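Local coordinates for SusD family protein (Bacteroides uniformis, PDB 7KV1), which probably binds beta-glucans at the cell surface of this gut bacterium, as a glycan-binding member of the helix-rich SusD family, at residues Gly79-Val84 against Glu457-Phe462; Tyr408-Leu413 against Glu465-Phe470; Ala415-Leu420 against Leu472-Gly477. All coordinates share one frame; numbering follows the deposited sequence.

Contact 1. Residues Gly79-Val84 against Glu457-Phe462; sequences GDNFWV and ERRLEF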
loop_
_atom_site.group_PDB
_atom_site.type_symbol
_atom_site.label_atom_id
_atom_site.label_comp_id
_atom_site.label_asym_id
_atom_site.label_seq_id
_atom_site.Cartn_x
_atom_site.Cartn_y
_atom_site.Cartn_z
ATOM N N GLY A 79 2.721 -9.801 -7.568
ATOM C CA GLY A 79 3.853 -9.161 -8.246
ATOM C C GLY A 79 5.022 -10.107 -8.421
ATOM O O GLY A 79 4.794 -11.296 -8.415
ATOM N N ASP A 80 6.231 -9.571 -8.506
ATOM C CA ASP A 80 7.449 -10.339 -8.868
ATOM C C ASP A 80 8.565 -10.155 -7.846
ATOM O O ASP A 80 9.643 -10.620 -8.169
ATOM C CB ASP A 80 7.933 -10.005 -10.284
ATOM C CG ASP A 80 8.259 -8.536 -10.500
ATOM O OD1 ASP A 80 7.928 -7.668 -9.573
ATOM O OD2 ASP A 80 8.837 -8.264 -11.584
ATOM N N ASN A 81 8.306 -9.590 -6.658
ATOM C CA ASN A 81 9.402 -9.339 -5.675
ATOM C C ASN A 81 9.625 -10.564 -4.756
ATOM O O ASN A 81 10.787 -10.777 -4.286
ATOM C CB ASN A 81 9.137 -8.124 -4.798
ATOM C CG ASN A 81 9.411 -6.802 -5.484
ATOM O OD1 ASN A 81 10.277 -6.731 -6.367
ATOM N ND2 ASN A 81 8.660 -5.779 -5.087
ATOM N N PHE A 82 8.563 -11.302 -4.453
ATOM C CA PHE A 82 8.554 -12.308 -3.353
ATOM C C PHE A 82 7.986 -13.626 -3.856
ATOM O O PHE A 82 7.245 -13.655 -4.832
ATOM C CB PHE A 82 7.681 -11.835 -2.188
ATOM C CG PHE A 82 8.249 -10.628 -1.490
ATOM C CD1 PHE A 82 9.200 -10.785 -0.484
ATOM C CD2 PHE A 82 7.928 -9.344 -1.926
ATOM C CE1 PHE A 82 9.776 -9.680 0.114
ATOM C CE2 PHE A 82 8.477 -8.244 -1.288
ATOM C CZ PHE A 82 9.415 -8.409 -0.289
ATOM N N TRP A 83 8.230 -14.680 -3.092
ATOM C CA TRP A 83 7.412 -15.908 -3.132
ATOM C C TRP A 83 6.410 -15.790 -1.978
ATOM O O TRP A 83 6.625 -14.966 -1.064
ATOM C CB TRP A 83 8.292 -17.152 -3.015
ATOM C CG TRP A 83 9.421 -17.254 -3.985
ATOM C CD1 TRP A 83 10.738 -17.347 -3.669
ATOM C CD2 TRP A 83 9.336 -17.325 -5.428
ATOM N NE1 TRP A 83 11.478 -17.489 -4.803
ATOM C CE2 TRP A 83 10.664 -17.452 -5.904
ATOM C CE3 TRP A 83 8.290 -17.252 -6.358
ATOM C CZ2 TRP A 83 10.978 -17.515 -7.261
ATOM C CZ3 TRP A 83 8.592 -17.334 -7.703
ATOM C CH2 TRP A 83 9.918 -17.471 -8.146
ATOM N N VAL A 84 5.339 -16.554 -2.027
ATOM C CA VAL A 84 4.321 -16.543 -0.950
ATOM C C VAL A 84 4.912 -17.228 0.294
ATOM O O VAL A 84 4.753 -16.663 1.388
ATOM C CB VAL A 84 3.013 -17.186 -1.416
ATOM C CG1 VAL A 84 2.042 -17.372 -0.259
ATOM C CG2 VAL A 84 2.388 -16.311 -2.489
ATOM N N GLU A 457 12.949 2.858 -11.086
ATOM C CA GLU A 457 13.311 3.454 -9.783
ATOM C C GLU A 457 12.263 3.119 -8.709
ATOM O O GLU A 457 12.654 2.807 -7.566
ATOM C CB GLU A 457 13.537 4.956 -9.898
ATOM C CG GLU A 457 14.449 5.477 -8.827
ATOM C CD GLU A 457 15.882 4.973 -8.914
ATOM O OE1 GLU A 457 16.388 4.855 -10.052
ATOM O OE2 GLU A 457 16.484 4.710 -7.829
ATOM N N ARG A 458 10.988 3.088 -9.075
ATOM C CA ARG A 458 9.898 2.683 -8.174
ATOM C C ARG A 458 10.144 1.242 -7.708
ATOM O O ARG A 458 9.880 0.960 -6.552
ATOM C CB ARG A 458 8.530 2.836 -8.864
ATOM C CG ARG A 458 8.107 4.276 -9.105
ATOM C CD ARG A 458 6.785 4.330 -9.835
ATOM N NE ARG A 458 5.752 3.980 -8.891
ATOM C CZ ARG A 458 5.133 4.850 -8.091
ATOM N NH1 ARG A 458 5.405 6.134 -8.158
ATOM N NH2 ARG A 458 4.240 4.444 -7.219
ATOM N N ARG A 459 10.599 0.353 -8.589
ATOM C CA ARG A 459 10.811 -1.057 -8.206
ATOM C C ARG A 459 11.937 -1.121 -7.158
ATOM O O ARG A 459 11.803 -1.835 -6.154
ATOM C CB ARG A 459 11.189 -1.904 -9.423
ATOM C CG ARG A 459 11.351 -3.371 -9.056
ATOM C CD ARG A 459 11.816 -4.373 -10.091
ATOM N NE ARG A 459 11.553 -5.668 -9.436
ATOM C CZ ARG A 459 11.943 -6.853 -9.877
ATOM N NH1 ARG A 459 12.654 -6.953 -10.988
ATOM N NH2 ARG A 459 11.663 -7.936 -9.164
ATOM N N LEU A 460 13.016 -0.383 -7.379
ATOM C CA LEU A 460 14.169 -0.394 -6.452
ATOM C C LEU A 460 13.773 0.232 -5.103
ATOM O O LEU A 460 14.275 -0.221 -4.026
ATOM C CB LEU A 460 15.356 0.328 -7.090
ATOM C CG LEU A 460 15.907 -0.275 -8.382
ATOM C CD1 LEU A 460 16.952 0.662 -8.995
ATOM C CD2 LEU A 460 16.542 -1.631 -8.127
ATOM N N GLU A 461 12.919 1.243 -5.124
ATOM C CA GLU A 461 12.673 2.111 -3.955
ATOM C C GLU A 461 11.686 1.446 -2.989
ATOM O O GLU A 461 11.816 1.699 -1.789
ATOM C CB GLU A 461 12.189 3.477 -4.428
ATOM C CG GLU A 461 11.946 4.518 -3.339
ATOM C CD GLU A 461 13.186 5.002 -2.614
ATOM O OE1 GLU A 461 14.265 4.858 -3.189
ATOM O OE2 GLU A 461 13.052 5.531 -1.462
ATOM N N PHE A 462 10.749 0.639 -3.485
ATOM C CA PHE A 462 9.524 0.276 -2.730
ATOM C C PHE A 462 9.388 -1.234 -2.509
ATOM O O PHE A 462 8.273 -1.708 -2.238
ATOM C CB PHE A 462 8.310 0.885 -3.426
ATOM C CG PHE A 462 8.320 2.389 -3.429
ATOM C CD1 PHE A 462 8.344 3.113 -2.245
ATOM C CD2 PHE A 462 8.290 3.085 -4.620
ATOM C CE1 PHE A 462 8.411 4.491 -2.262
ATOM C CE2 PHE A 462 8.300 4.473 -4.639
ATOM C CZ PHE A 462 8.371 5.170 -3.455
HETATM O O HOH W 1 9.336 -3.057 -5.593
#

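Contact 2. Residues Tyr408-Leu413 against Glu465-Phe470; sequences YAETLL and EGKRYF. With NCO (cobalt hexammine(III)), chain C.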
loop_
_atom_site.group_PDB
_atom_site.type_symbol
_atom_site.label_atom_id
_atom_site.label_comp_id
_atom_site.label_asym_id
_atom_site.label_seq_id
_atom_site.Cartn_x
_atom_site.Cartn_y
_atom_site.Cartn_z
ATOM N N TYR A 408 7.753 10.561 0.923
ATOM C CA TYR A 408 8.107 11.652 -0.011
ATOM C C TYR A 408 8.944 11.116 -1.196
ATOM O O TYR A 408 8.924 11.800 -2.232
ATOM C CB TYR A 408 8.788 12.776 0.772
ATOM C CG TYR A 408 9.254 13.961 -0.028
ATOM C CD1 TYR A 408 8.356 14.883 -0.552
ATOM C CD2 TYR A 408 10.600 14.163 -0.264
ATOM C CE1 TYR A 408 8.800 15.981 -1.269
ATOM C CE2 TYR A 408 11.062 15.272 -0.956
ATOM C CZ TYR A 408 10.158 16.166 -1.484
ATOM O OH TYR A 408 10.605 17.246 -2.177
ATOM N N ALA A 409 9.629 9.967 -1.096
ATOM C CA ALA A 409 10.280 9.333 -2.275
ATOM C C ALA A 409 9.224 9.099 -3.367
ATOM O O ALA A 409 9.481 9.395 -4.547
ATOM C CB ALA A 409 11.014 8.057 -1.917
ATOM N N GLU A 410 8.022 8.677 -2.969
ATOM C CA GLU A 410 6.914 8.423 -3.909
ATOM C C GLU A 410 6.356 9.740 -4.476
ATOM O O GLU A 410 5.972 9.769 -5.658
ATOM C CB GLU A 410 5.862 7.535 -3.237
ATOM C CG GLU A 410 4.870 7.008 -4.222
ATOM C CD GLU A 410 3.790 6.074 -3.718
ATOM O OE1 GLU A 410 3.691 5.826 -2.491
ATOM O OE2 GLU A 410 3.114 5.514 -4.597
ATOM N N THR A 411 6.317 10.814 -3.687
ATOM C CA THR A 411 5.996 12.178 -4.193
ATOM C C THR A 411 6.928 12.505 -5.369
ATOM O O THR A 411 6.424 12.896 -6.442
ATOM C CB THR A 411 6.075 13.220 -3.072
ATOM O OG1 THR A 411 5.383 12.747 -1.906
ATOM C CG2 THR A 411 5.537 14.553 -3.538
ATOM N N LEU A 412 8.243 12.322 -5.200
ATOM C CA LEU A 412 9.233 12.733 -6.229
ATOM C C LEU A 412 9.033 11.855 -7.466
ATOM O O LEU A 412 8.973 12.412 -8.579
ATOM C CB LEU A 412 10.657 12.624 -5.666
ATOM C CG LEU A 412 11.039 13.663 -4.608
ATOM C CD1 LEU A 412 12.283 13.213 -3.867
ATOM C CD2 LEU A 412 11.269 15.056 -5.208
ATOM N N LEU A 413 8.878 10.540 -7.288
ATOM C CA LEU A 413 8.750 9.598 -8.425
ATOM C C LEU A 413 7.386 9.771 -9.107
ATOM O O LEU A 413 7.335 9.638 -10.351
ATOM C CB LEU A 413 9.030 8.166 -7.972
ATOM C CG LEU A 413 10.459 7.901 -7.476
ATOM C CD1 LEU A 413 10.628 6.468 -7.033
ATOM C CD2 LEU A 413 11.508 8.193 -8.536
ATOM N N GLU A 465 6.760 -2.830 0.027
ATOM C CA GLU A 465 5.844 -1.727 0.423
ATOM C C GLU A 465 4.536 -1.768 -0.373
ATOM O O GLU A 465 3.749 -0.810 -0.259
ATOM C CB GLU A 465 6.586 -0.391 0.261
ATOM C CG GLU A 465 7.783 -0.257 1.177
ATOM C CD GLU A 465 8.444 1.103 1.093
ATOM O OE1 GLU A 465 7.830 2.110 1.514
ATOM O OE2 GLU A 465 9.583 1.144 0.607
ATOM N N GLY A 466 4.296 -2.836 -1.135
ATOM C CA GLY A 466 2.998 -3.072 -1.813
ATOM C C GLY A 466 2.741 -2.155 -3.000
ATOM O O GLY A 466 1.537 -1.881 -3.261
ATOM N N LYS A 467 3.793 -1.713 -3.722
ATOM C CA LYS A 467 3.672 -0.792 -4.884
ATOM C C LYS A 467 3.808 -1.560 -6.207
ATOM O O LYS A 467 3.121 -1.207 -7.189
ATOM C CB LYS A 467 4.714 0.326 -4.817
ATOM C CG LYS A 467 4.705 1.086 -3.506
ATOM C CD LYS A 467 3.462 1.929 -3.229
ATOM C CE LYS A 467 3.526 2.518 -1.825
ATOM N NZ LYS A 467 2.410 3.445 -1.511
ATOM N N ARG A 468 4.684 -2.545 -6.241
ATOM C CA ARG A 468 5.198 -3.128 -7.497
ATOM C C ARG A 468 4.055 -3.728 -8.303
ATOM O O ARG A 468 4.052 -3.493 -9.519
ATOM C CB ARG A 468 6.273 -4.152 -7.163
ATOM C CG ARG A 468 6.841 -4.886 -8.361
ATOM C CD ARG A 468 7.466 -3.995 -9.400
ATOM N NE ARG A 468 8.077 -4.882 -10.371
ATOM C CZ ARG A 468 8.618 -4.546 -11.541
ATOM N NH1 ARG A 468 8.579 -3.293 -11.967
ATOM N NH2 ARG A 468 9.180 -5.493 -12.283
ATOM N N TYR A 469 3.176 -4.534 -7.692
ATOM C CA TYR A 469 2.090 -5.182 -8.471
ATOM C C TYR A 469 1.197 -4.136 -9.155
ATOM O O TYR A 469 0.994 -4.226 -10.385
ATOM C CB TYR A 469 1.267 -6.139 -7.619
ATOM C CG TYR A 469 0.061 -6.642 -8.349
ATOM C CD1 TYR A 469 0.208 -7.479 -9.449
ATOM C CD2 TYR A 469 -1.207 -6.300 -7.939
ATOM C CE1 TYR A 469 -0.900 -7.935 -10.147
ATOM C CE2 TYR A 469 -2.329 -6.763 -8.609
ATOM C CZ TYR A 469 -2.170 -7.577 -9.721
ATOM O OH TYR A 469 -3.259 -8.025 -10.392
ATOM N N PHE A 470 0.653 -3.179 -8.396
ATOM C CA PHE A 470 -0.175 -2.077 -8.955
ATOM C C PHE A 470 0.602 -1.271 -10.012
ATOM O O PHE A 470 -0.034 -0.941 -11.045
ATOM C CB PHE A 470 -0.748 -1.201 -7.852
ATOM C CG PHE A 470 -1.667 -1.977 -6.942
ATOM C CD1 PHE A 470 -2.596 -2.864 -7.464
ATOM C CD2 PHE A 470 -1.579 -1.839 -5.570
ATOM C CE1 PHE A 470 -3.430 -3.593 -6.625
ATOM C CE2 PHE A 470 -2.401 -2.570 -4.740
ATOM C CZ PHE A 470 -3.317 -3.451 -5.262
HETATM CO CO NCO C . 12.246 20.628 -0.169
HETATM N N1 NCO C . 11.903 21.084 1.756
HETATM N N2 NCO C . 12.438 20.294 -2.127
HETATM N N3 NCO C . 14.105 21.525 -0.153
HETATM N N4 NCO C . 11.409 22.337 -0.682
HETATM N N5 NCO C . 10.420 19.718 -0.243
HETATM N N6 NCO C . 13.115 18.922 0.324
#

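Contact 3. Residues Ala415-Leu420 against Leu472-Gly477; sequences AAELSL and LVRAEG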
loop_
_atom_site.group_PDB
_atom_site.type_symbol
_atom_site.label_atom_id
_atom_site.label_comp_id
_atom_site.label_asym_id
_atom_site.label_seq_id
_atom_site.Cartn_x
_atom_site.Cartn_y
_atom_site.Cartn_z
ATOM N N ALA A 415 5.785 12.697 -9.274
ATOM C CA ALA A 415 5.990 13.977 -9.998
ATOM C C ALA A 415 6.831 13.735 -11.262
ATOM O O ALA A 415 6.475 14.238 -12.351
ATOM C CB ALA A 415 6.645 14.935 -9.074
ATOM N N ALA A 416 7.918 12.983 -11.160
ATOM C CA ALA A 416 8.795 12.771 -12.338
ATOM C C ALA A 416 7.978 12.095 -13.433
ATOM O O ALA A 416 8.001 12.549 -14.581
ATOM C CB ALA A 416 10.023 11.994 -11.966
ATOM N N GLU A 417 7.196 11.085 -13.089
ATOM C CA GLU A 417 6.419 10.360 -14.103
ATOM C C GLU A 417 5.357 11.297 -14.681
ATOM O O GLU A 417 5.180 11.285 -15.902
ATOM C CB GLU A 417 5.789 9.096 -13.510
ATOM C CG GLU A 417 4.821 8.413 -14.443
ATOM C CD GLU A 417 4.233 7.114 -13.914
ATOM O OE1 GLU A 417 4.776 6.541 -12.900
ATOM O OE2 GLU A 417 3.202 6.716 -14.477
ATOM N N LEU A 418 4.637 12.038 -13.835
ATOM C CA LEU A 418 3.500 12.850 -14.296
ATOM C C LEU A 418 4.033 13.971 -15.206
ATOM O O LEU A 418 3.370 14.283 -16.240
ATOM C CB LEU A 418 2.713 13.369 -13.087
ATOM C CG LEU A 418 1.873 12.337 -12.332
ATOM C CD1 LEU A 418 1.475 12.866 -10.977
ATOM C CD2 LEU A 418 0.637 11.928 -13.117
ATOM N N SER A 419 5.208 14.518 -14.889
ATOM C CA SER A 419 5.859 15.551 -15.721
ATOM C C SER A 419 6.136 14.925 -17.089
ATOM O O SER A 419 5.688 15.489 -18.132
ATOM C CB SER A 419 7.109 16.073 -15.057
ATOM O OG SER A 419 7.874 16.860 -15.939
ATOM N N LEU A 420 6.810 13.776 -17.119
ATOM C CA LEU A 420 7.145 13.159 -18.418
ATOM C C LEU A 420 5.865 12.837 -19.177
ATOM O O LEU A 420 5.906 12.934 -20.398
ATOM C CB LEU A 420 8.020 11.930 -18.206
ATOM C CG LEU A 420 9.381 12.234 -17.584
ATOM C CD1 LEU A 420 10.053 10.947 -17.159
ATOM C CD2 LEU A 420 10.252 13.055 -18.527
ATOM N N LEU A 472 2.938 -2.522 -12.056
ATOM C CA LEU A 472 3.033 -3.387 -13.256
ATOM C C LEU A 472 1.677 -3.360 -13.989
ATOM O O LEU A 472 1.672 -3.245 -15.207
ATOM C CB LEU A 472 3.419 -4.815 -12.863
ATOM C CG LEU A 472 4.872 -5.036 -12.484
ATOM C CD1 LEU A 472 5.053 -6.403 -11.825
ATOM C CD2 LEU A 472 5.758 -4.895 -13.702
ATOM N N VAL A 473 0.564 -3.370 -13.271
ATOM C CA VAL A 473 -0.792 -3.414 -13.894
ATOM C C VAL A 473 -1.092 -2.109 -14.631
ATOM O O VAL A 473 -1.580 -2.168 -15.782
ATOM C CB VAL A 473 -1.882 -3.712 -12.865
ATOM C CG1 VAL A 473 -3.275 -3.554 -13.477
ATOM C CG2 VAL A 473 -1.687 -5.100 -12.259
ATOM N N ARG A 474 -0.828 -0.975 -13.986
ATOM C CA ARG A 474 -1.168 0.344 -14.571
ATOM C C ARG A 474 -0.278 0.606 -15.788
ATOM O O ARG A 474 -0.722 1.378 -16.696
ATOM C CB ARG A 474 -1.094 1.425 -13.500
ATOM C CG ARG A 474 0.309 1.864 -13.109
ATOM C CD ARG A 474 0.234 2.790 -11.906
ATOM N NE ARG A 474 1.553 3.179 -11.465
ATOM C CZ ARG A 474 2.319 4.101 -12.071
ATOM N NH1 ARG A 474 1.891 4.723 -13.159
ATOM N NH2 ARG A 474 3.507 4.406 -11.572
ATOM N N ALA A 475 0.930 0.026 -15.789
ATOM C CA ALA A 475 1.947 0.191 -16.853
ATOM C C ALA A 475 1.454 -0.425 -18.160
ATOM O O ALA A 475 1.974 -0.036 -19.198
ATOM C CB ALA A 475 3.294 -0.371 -16.468
ATOM N N GLU A 476 0.422 -1.255 -18.126
ATOM C CA GLU A 476 -0.264 -1.708 -19.359
ATOM C C GLU A 476 -0.771 -0.496 -20.167
ATOM O O GLU A 476 -0.908 -0.633 -21.391
ATOM C CB GLU A 476 -1.356 -2.729 -19.041
ATOM C CG GLU A 476 -0.794 -4.036 -18.513
ATOM C CD GLU A 476 0.047 -4.794 -19.528
ATOM O OE1 GLU A 476 -0.341 -4.808 -20.707
ATOM O OE2 GLU A 476 1.113 -5.307 -19.159
ATOM N N GLY A 477 -1.071 0.630 -19.524
ATOM C CA GLY A 477 -1.586 1.820 -20.194
ATOM C C GLY A 477 -0.479 2.839 -20.416
ATOM O O GLY A 477 -0.822 3.939 -20.851
#

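Contact 1. Residues Gly79-Val84 against Glu457-Phe462
Asn81 and Arg459 meet twice, once through a water and once directly. The water accepts from Asn81 ND2 at 2.8 Å and donates to Arg459 O at 2.8 Å, so the amide is tied to the helix backbone; Asn81 ND2 also bonds to Glu76. In this SusD fold, built on tetratricopeptide-like helices, the bridge joins the loop between helices 71-76 and 93-99 to the C-terminal part of helix 451-461. The direct link is slacker: Asn81 OD1 lies at the guanidinium edge, in plane, and takes two weak hydrogen bonds, from Arg459 NH2 at 3.3 Å and from Arg459 NE at 3.5 Å. The amide and guanidinium planes are only 16° apart. An arginine chain extended from CG to NE, with CG anti to the backbone N (chi1 -177°), carries the charge across to the loop. There the Asp80 carboxylate stacks over one guanidinium face, the two planes 14° apart. This is a long salt bridge, Asp80 OD2 to Arg459 NH2 at 3.7 Å, acting through charge alone, since no N-H points at the oxygen. Asp80 OD2 has a stronger partner in Arg468, which belongs to helix 468-474 and packs against both Asn81 and Arg459. Met346 also touches the Arg459 side chain. Besides the carboxylate, the arginine approaches the loop backbone, with Arg459 NH2 3.5 Å from Asp80 O.

Contact 2. Residues Tyr408-Leu413 against Glu465-Phe470
Glu410 presents the end of its carboxylate to the Lys467 ammonium group, the two side chains reaching for each other from opposite directions. Lys467 NZ donates to Glu410 OE1 at 2.9 Å, on the syn lone pair, completing a buried salt bridge. In the helical SusD fold this bond joins the first turn of helix 408-420 to the loop leading into helix 468-474. The backbones stay well apart, Glu410 CA and Lys467 CA being 9.8 Å from each other, and long side chains fill the distance. Glu410 runs straight out from its helix, CG anti to the backbone N (chi1 -168°) and the chain extended beyond it. Lys467 bends at chi2 (-67°) and is extended from there, which brings its last methylenes up to the carboxylate oxygens: Lys467 CE is 3.4 Å from Glu410 OE1, and Lys467 CD is 3.9 Å from Glu410 OE2. Both charges have second partners. Lys467 NZ also bonds to Tyr405 O, and Glu410 OE2 pairs with Arg458 of helix 451-461, so the carboxylate spans two basic groups, which would probably favour its ionised form. Away from the salt bridge, Tyr408 extends from the helix to cobalt hexammine, whose site includes Ile261, Ser263 and Phe266; the ammine N5 donates a hydrogen bond to Tyr408 OH at 3.1 Å.

Contact 3. Residues Ala415-Leu420 against Leu472-Gly477
The backbones that carry Glu417 and Arg474 keep their distance: the nearest CA atoms, Glu417 CA and Ala475 CA, are 11.4 Å apart. Residues 415-420 are regular helix, with Ser419 N bonded to Ala415 O; in 472-477 Glu476 N bonds to Val473 O and Gly477 N to Arg474 O. Two side chains span the distance and make the whole contact. Arg474 meets Glu417 end-on in a bidentate salt bridge, one nitrogen to each oxygen: Arg474 NH1 to Glu417 OE2 at 2.7 Å and Arg474 NH2 to Glu417 OE1 at 2.8 Å. Both bonds are nearly straight, 170° and 167° at the hydrogen, and both use syn lone pairs. Together they hold carboxylate and guanidinium nearly coplanar and restrain their rotation. Arg474 CG sits in the crowded position between the backbone N and the carbonyl carbon (chi1 76°); from there the chain is extended to NE, and a turn about the last bond sets NH1 and NH2 toward the acid. Arg421 is a second partner of Glu417 OE2. Asp471, which pairs with both Arg474 NE and Arg458, and Glu417 probably offset the nearness of Arg474 to Arg458. The pair is buried, and Met242 and Leu455 each touch both side chains. Helices 408-420 and 468-474 are thus bridged, with helices 230-244 and 451-461 touching the bridge and helices 429-440 and 250-262 packed against residues 415-420.

From the N terminus the chain passes 79-84, then 408-413 and 415-420 on one helix, then 457-462, 465-470 and 472-477. Contact 1 closes the longest loop, returning after 372 residues to join the N-terminal and C-terminal family regions. Contacts 2 and 3 each close a loop of 51 residues: contact 2 ties helix 408-420 to the loop entering helix 468-474, and contact 3, a little farther along both, ties it to that helix. No loop nests within another; all three pairs cross. Contacts 1 and 2 are joined by the Asp80–Arg468 and Arg458–Glu410 salt bridges. Between contacts 1 and 3, Asp471 pairs with both Arg458 and Arg474, extending the charged network through three helices.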